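Local coordinates for 2,3,4,5-tetrahydropyridine-2,6-dicarboxylate N-succinyltransferase (Campylobacter jejuni, PDB 2RIJ), which probably catalyses the succinyl-CoA-dependent conversion of cyclic tetrahydrodipicolinate to acyclic N-succinyl-L-2-amino-6-oxopimelate in lysine biosynthesis, at residues G36-N41 against E179-R184; K42-S47 against D175-L180. All coordinates share one frame; numbering follows the deposited sequence. Where two conformers were deposited one is given.

In the fold
The two contacts adjoin, their centres about 9 Å apart. Both join the N-terminal family region to the middle one through a single hairpin. Interaction 1 uses the loop between strands 27-35 and 43-48. Interaction 2 uses the second of these strands. Their partners are also continuous: strand 176-178 runs into helix 180-192, and Glu179 serves both contacts. Interaction 1 lies farther from the chain centre and has several exposed residues, yet direct hydrogen bonds hold it. Interaction 2 is more buried and has no direct hydrogen bond. It relies on apolar packing and two bridging waters. Gln37 ties the two together through a probable hydrogen bond from its NE2 to Pro177 O.

Interaction 1 of 2, residues G36-N41 against E179-R184; sequences GQLNKN and ELEYLR
Glu179 OE2 is gripped by two backbone amides of the 36-41 loop. Leu38 N donates to it at 2.7 Å and meets the oxygen nearly along its C-O axis. Asn39 N donates at 2.8 Å to the syn lone pair, and this bond is nearly straight (170°). The Glu179 chain is extended beyond CG (chi2 -169°), which carries the carboxylate away from its own backbone and into the 36-41 loop. The two amides would stabilise its negative charge. Gly36 also lies close, with its CA 3.1 Å from Glu179 OE2.

Gln37 returns a bond in the other direction. Its OE1 accepts from Glu179 N at 2.9 Å, with the donor tilted 33° from the carbonyl plane. The Gln37 and Glu179 side chains run past one another in opposite senses. Gln37 CG sits over the centre of one face of the Tyr182 ring as a CH-pi contact, 4.2 Å from the centroid. Leu38 CG packs on Tyr182 CB, while Leu38 CD2 lies at the ring edge, near its plane.

Glu179 is the N-cap residue of helix 180-192. The contact joins the loop between strands 27-35 and 43-48 to the start of that helix, just after strand 176-178.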
loop_
_atom_site.group_PDB
_atom_site.type_symbol
_atom_site.label_atom_id
_atom_site.label_comp_id
_atom_site.label_asym_id
_atom_site.label_seq_id
_atom_site.Cartn_x
_atom_site.Cartn_y
_atom_site.Cartn_z
ATOM N N GLY A 36 -54.042 5.706 -30.316
ATOM C CA GLY A 36 -53.180 6.037 -31.440
ATOM C C GLY A 36 -53.865 6.952 -32.437
ATOM O O GLY A 36 -55.057 6.801 -32.701
ATOM N N GLN A 37 -53.112 7.935 -32.927
ATOM C CA GLN A 37 -53.552 8.865 -33.963
ATOM C C GLN A 37 -53.737 8.110 -35.298
ATOM O O GLN A 37 -54.540 8.511 -36.125
ATOM C CB GLN A 37 -52.508 9.974 -34.194
ATOM C CG GLN A 37 -52.275 10.966 -33.059
ATOM C CD GLN A 37 -51.496 10.342 -31.925
ATOM O OE1 GLN A 37 -50.766 9.363 -32.143
ATOM N NE2 GLN A 37 -51.678 10.859 -30.706
ATOM N N LEU A 38 -52.947 7.070 -35.526
ATOM C CA LEU A 38 -53.064 6.211 -36.703
ATOM C C LEU A 38 -53.789 4.908 -36.346
ATOM O O LEU A 38 -54.739 4.507 -37.012
ATOM C CB LEU A 38 -51.676 5.887 -37.283
ATOM C CG LEU A 38 -50.880 6.984 -37.983
ATOM C CD1 LEU A 38 -49.658 6.379 -38.636
ATOM C CD2 LEU A 38 -51.706 7.677 -39.002
ATOM N N ASN A 39 -53.342 4.254 -35.286
ATOM C CA ASN A 39 -53.936 3.006 -34.846
ATOM C C ASN A 39 -54.825 3.258 -33.612
ATOM O O ASN A 39 -54.375 3.223 -32.471
ATOM C CB ASN A 39 -52.829 1.989 -34.571
ATOM C CG ASN A 39 -51.815 1.887 -35.731
ATOM O OD1 ASN A 39 -50.802 2.615 -35.779
ATOM N ND2 ASN A 39 -52.085 0.972 -36.666
ATOM N N LYS A 40 -56.108 3.511 -33.867
ATOM C CA LYS A 40 -57.030 3.935 -32.813
ATOM C C LYS A 40 -57.353 2.820 -31.823
ATOM O O LYS A 40 -57.867 3.082 -30.761
ATOM C CB LYS A 40 -58.309 4.548 -33.408
ATOM C CG LYS A 40 -58.094 5.956 -34.013
ATOM N N ASN A 41 -56.993 1.587 -32.126
ATOM C CA ASN A 41 -57.121 0.530 -31.121
ATOM C C ASN A 41 -55.916 0.384 -30.196
ATOM O O ASN A 41 -55.933 -0.424 -29.267
ATOM C CB ASN A 41 -57.370 -0.798 -31.820
ATOM C CG ASN A 41 -58.625 -0.764 -32.662
ATOM O OD1 ASN A 41 -59.710 -0.422 -32.173
ATOM N ND2 ASN A 41 -58.484 -1.096 -33.943
ATOM N N GLU A 179 -47.964 8.601 -31.645
ATOM C CA GLU A 179 -47.308 7.506 -32.360
ATOM C C GLU A 179 -46.194 8.037 -33.229
ATOM O O GLU A 179 -46.376 9.023 -33.924
ATOM C CB GLU A 179 -48.305 6.757 -33.246
ATOM C CG GLU A 179 -49.457 6.131 -32.517
ATOM C CD GLU A 179 -50.246 5.180 -33.420
ATOM O OE1 GLU A 179 -49.774 4.039 -33.629
ATOM O OE2 GLU A 179 -51.322 5.588 -33.923
ATOM N N LEU A 180 -45.026 7.403 -33.167
ATOM C CA LEU A 180 -43.881 7.810 -33.968
ATOM C C LEU A 180 -44.243 7.755 -35.470
ATOM O O LEU A 180 -43.836 8.617 -36.239
ATOM C CB LEU A 180 -42.634 6.943 -33.644
ATOM C CG LEU A 180 -42.085 7.158 -32.203
ATOM C CD1 LEU A 180 -41.075 6.083 -31.825
ATOM C CD2 LEU A 180 -41.495 8.547 -32.046
ATOM N N GLU A 181 -45.025 6.763 -35.882
ATOM C CA GLU A 181 -45.360 6.612 -37.292
ATOM C C GLU A 181 -46.244 7.766 -37.764
ATOM O O GLU A 181 -46.205 8.165 -38.927
ATOM C CB GLU A 181 -46.010 5.253 -37.548
ATOM C CG GLU A 181 -46.135 4.876 -39.028
ATOM C CD GLU A 181 -44.834 5.095 -39.858
ATOM O OE1 GLU A 181 -43.724 4.631 -39.481
ATOM O OE2 GLU A 181 -44.941 5.740 -40.922
ATOM N N TYR A 182 -47.011 8.332 -36.846
ATOM C CA TYR A 182 -47.800 9.516 -37.156
ATOM C C TYR A 182 -46.886 10.740 -37.454
ATOM O O TYR A 182 -47.146 11.530 -38.371
ATOM C CB TYR A 182 -48.788 9.819 -36.015
ATOM C CG TYR A 182 -49.529 11.098 -36.250
ATOM C CD1 TYR A 182 -50.685 11.118 -37.022
ATOM C CD2 TYR A 182 -49.027 12.302 -35.772
ATOM C CE1 TYR A 182 -51.365 12.284 -37.249
ATOM C CE2 TYR A 182 -49.682 13.473 -36.011
ATOM C CZ TYR A 182 -50.861 13.454 -36.738
ATOM O OH TYR A 182 -51.498 14.628 -36.977
ATOM N N LEU A 183 -45.829 10.897 -36.667
ATOM C CA LEU A 183 -44.878 11.955 -36.882
ATOM C C LEU A 183 -44.153 11.759 -38.202
ATOM O O LEU A 183 -43.908 12.715 -38.940
ATOM C CB LEU A 183 -43.881 12.036 -35.707
ATOM C CG LEU A 183 -44.373 12.523 -34.358
ATOM C CD1 LEU A 183 -43.233 12.379 -33.325
ATOM C CD2 LEU A 183 -44.887 13.978 -34.368
ATOM N N ARG A 184 -43.777 10.524 -38.509
ATOM C CA ARG A 184 -43.087 10.241 -39.771
ATOM C C ARG A 184 -44.015 10.562 -40.935
ATOM O O ARG A 184 -43.610 11.238 -41.878
ATOM C CB ARG A 184 -42.645 8.777 -39.833
ATOM C CG ARG A 184 -41.548 8.428 -38.814
ATOM C CD ARG A 184 -41.196 6.926 -38.873
ATOM N NE ARG A 184 -40.448 6.544 -37.684
ATOM C CZ ARG A 184 -40.849 5.648 -36.797
ATOM N NH1 ARG A 184 -41.959 4.954 -36.986
ATOM N NH2 ARG A 184 -40.127 5.458 -35.720
#

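Interaction 2 of 2, residues K42-S47 against D175-L180; sequences KILQAS and DKPIEL
Leu44 and Pro177 form the tight part of this contact. Leu44 CB rests 3.7 Å from Pro177 CG and equally near Pro177 CB. The Leu44 CD1 methyl lies 3.9 Å from Pro177 CB and 4.1 Å from Glu179 CG. The Gln45 side chain crosses that of Pro177 at about a right angle; its NE2 lies 3.9 Å from Pro177 CD. Val170 and Trp172 of strand 170-173 also pack on Pro177.

Leu44 and Gln45 both face segment 175-180, consistent with the classic beta bulge they form opposite Asp34 of strand 27-35. Strands 43-47 and 176-178 belong to different sheets. They run nearly antiparallel (169°), but their axes come no closer than 7.3 Å. No hydrogen bond joins them directly, so side chains and water make the junction.

The looser part includes a hydrated end. Two waters link the Gln45 amide to Asp175 O. One donates to both Gln45 OE1 and Asp175 O. The other accepts from Gln45 NE2 and donates to Asp175 O at 2.6 Å. The amide is held further by His211 at OE1 and Asp34 at NE2. At the opposite end, Lys42 meets Glu179 only through its aliphatic chain, CD lying 3.6 Å from Glu179 OE1. Lys42 NZ stays 5.1 Å from Glu179 OE1, so any attraction between these charges acts without contact.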
loop_
_atom_site.group_PDB
_atom_site.type_symbol
_atom_site.label_atom_id
_atom_site.label_comp_id
_atom_site.label_asym_id
_atom_site.label_seq_id
_atom_site.Cartn_x
_atom_site.Cartn_y
_atom_site.Cartn_z
ATOM N N LYS A 42 -54.854 1.122 -30.481
ATOM C CA LYS A 42 -53.648 1.097 -29.662
ATOM C C LYS A 42 -53.882 2.044 -28.504
ATOM O O LYS A 42 -54.189 3.200 -28.727
ATOM C CB LYS A 42 -52.468 1.546 -30.516
ATOM C CG LYS A 42 -51.129 1.071 -30.058
ATOM C CD LYS A 42 -50.046 1.506 -31.055
ATOM C CE LYS A 42 -49.984 0.571 -32.268
ATOM N NZ LYS A 42 -49.403 -0.775 -31.920
ATOM N N ILE A 43 -53.816 1.536 -27.276
ATOM C CA ILE A 43 -53.932 2.371 -26.076
ATOM C C ILE A 43 -52.503 2.827 -25.724
ATOM O O ILE A 43 -51.631 2.005 -25.398
ATOM C CB ILE A 43 -54.570 1.614 -24.885
ATOM C CG1 ILE A 43 -55.924 0.965 -25.285
ATOM C CG2 ILE A 43 -54.686 2.524 -23.664
ATOM C CD1 ILE A 43 -56.866 1.842 -26.038
ATOM N N LEU A 44 -52.272 4.132 -25.856
ATOM C CA LEU A 44 -51.007 4.755 -25.558
ATOM C C LEU A 44 -50.819 5.219 -24.117
ATOM O O LEU A 44 -49.674 5.387 -23.699
ATOM C CB LEU A 44 -50.766 5.945 -26.477
ATOM C CG LEU A 44 -51.030 5.699 -27.961
ATOM C CD1 LEU A 44 -50.633 6.960 -28.670
ATOM C CD2 LEU A 44 -50.239 4.509 -28.445
ATOM N N GLN A 45 -51.913 5.433 -23.391
ATOM C CA GLN A 45 -51.881 5.867 -22.010
ATOM C C GLN A 45 -53.272 5.726 -21.397
ATOM O O GLN A 45 -54.291 5.839 -22.094
ATOM C CB GLN A 45 -51.444 7.343 -21.902
ATOM C CG GLN A 45 -51.202 7.785 -20.477
ATOM C CD GLN A 45 -50.615 9.175 -20.346
ATOM O OE1 GLN A 45 -49.650 9.387 -19.580
ATOM N NE2 GLN A 45 -51.194 10.143 -21.066
ATOM N N ALA A 46 -53.304 5.545 -20.087
ATOM C CA ALA A 46 -54.520 5.525 -19.306
ATOM C C ALA A 46 -54.346 6.452 -18.099
ATOM O O ALA A 46 -53.260 6.486 -17.480
ATOM C CB ALA A 46 -54.802 4.104 -18.860
ATOM N N SER A 47 -55.353 7.267 -17.808
ATOM C CA SER A 47 -55.314 8.193 -16.677
ATOM C C SER A 47 -56.512 7.923 -15.752
ATOM O O SER A 47 -57.650 7.803 -16.220
ATOM C CB SER A 47 -55.305 9.650 -17.164
ATOM O OG SER A 47 -54.228 9.888 -18.083
ATOM N N ASP A 175 -46.886 16.014 -22.276
ATOM C CA ASP A 175 -47.375 14.819 -21.636
ATOM C C ASP A 175 -48.458 14.079 -22.415
ATOM O O ASP A 175 -49.074 13.209 -21.856
ATOM C CB ASP A 175 -47.759 15.098 -20.139
ATOM C CG ASP A 175 -46.490 15.262 -19.195
ATOM O OD1 ASP A 175 -45.337 14.807 -19.553
ATOM O OD2 ASP A 175 -46.654 15.806 -18.069
ATOM N N LYS A 176 -48.644 14.388 -23.696
ATOM C CA LYS A 176 -49.580 13.677 -24.570
ATOM C C LYS A 176 -48.814 12.741 -25.514
ATOM O O LYS A 176 -47.885 13.199 -26.185
ATOM C CB LYS A 176 -50.363 14.677 -25.445
ATOM C CG LYS A 176 -51.038 15.803 -24.698
ATOM C CD LYS A 176 -51.971 15.253 -23.709
ATOM C CE LYS A 176 -53.079 16.235 -23.335
ATOM N NZ LYS A 176 -53.966 15.502 -22.368
ATOM N N PRO A 177 -49.210 11.454 -25.584
ATOM C CA PRO A 177 -48.528 10.510 -26.445
ATOM C C PRO A 177 -48.907 10.667 -27.930
ATOM O O PRO A 177 -50.076 10.902 -28.281
ATOM C CB PRO A 177 -48.937 9.141 -25.871
ATOM C CG PRO A 177 -50.339 9.394 -25.284
ATOM C CD PRO A 177 -50.294 10.828 -24.807
ATOM N N ILE A 178 -47.907 10.533 -28.789
ATOM C CA ILE A 178 -48.070 10.569 -30.236
ATOM C C ILE A 178 -47.299 9.400 -30.828
ATOM O O ILE A 178 -46.121 9.222 -30.546
ATOM C CB ILE A 178 -47.505 11.873 -30.820
ATOM C CG1 ILE A 178 -48.107 13.079 -30.089
ATOM C CG2 ILE A 178 -47.692 11.909 -32.388
ATOM C CD1 ILE A 178 -47.517 14.418 -30.500
ATOM N N GLU A 179 -47.964 8.601 -31.645
ATOM C CA GLU A 179 -47.308 7.506 -32.360
ATOM C C GLU A 179 -46.194 8.037 -33.229
ATOM O O GLU A 179 -46.376 9.023 -33.924
ATOM C CB GLU A 179 -48.305 6.757 -33.246
ATOM C CG GLU A 179 -49.457 6.131 -32.517
ATOM C CD GLU A 179 -50.246 5.180 -33.420
ATOM O OE1 GLU A 179 -49.774 4.039 -33.629
ATOM O OE2 GLU A 179 -51.322 5.588 -33.923
ATOM N N LEU A 180 -45.026 7.403 -33.167
ATOM C CA LEU A 180 -43.881 7.810 -33.968
ATOM C C LEU A 180 -44.243 7.755 -35.470
ATOM O O LEU A 180 -43.836 8.617 -36.239
ATOM C CB LEU A 180 -42.634 6.943 -33.644
ATOM C CG LEU A 180 -42.085 7.158 -32.203
ATOM C CD1 LEU A 180 -41.075 6.083 -31.825
ATOM C CD2 LEU A 180 -41.495 8.547 -32.046
HETATM O O HOH W 1 -48.115 11.693 -19.756
HETATM O O HOH W 2 -51.213 12.962 -20.394
#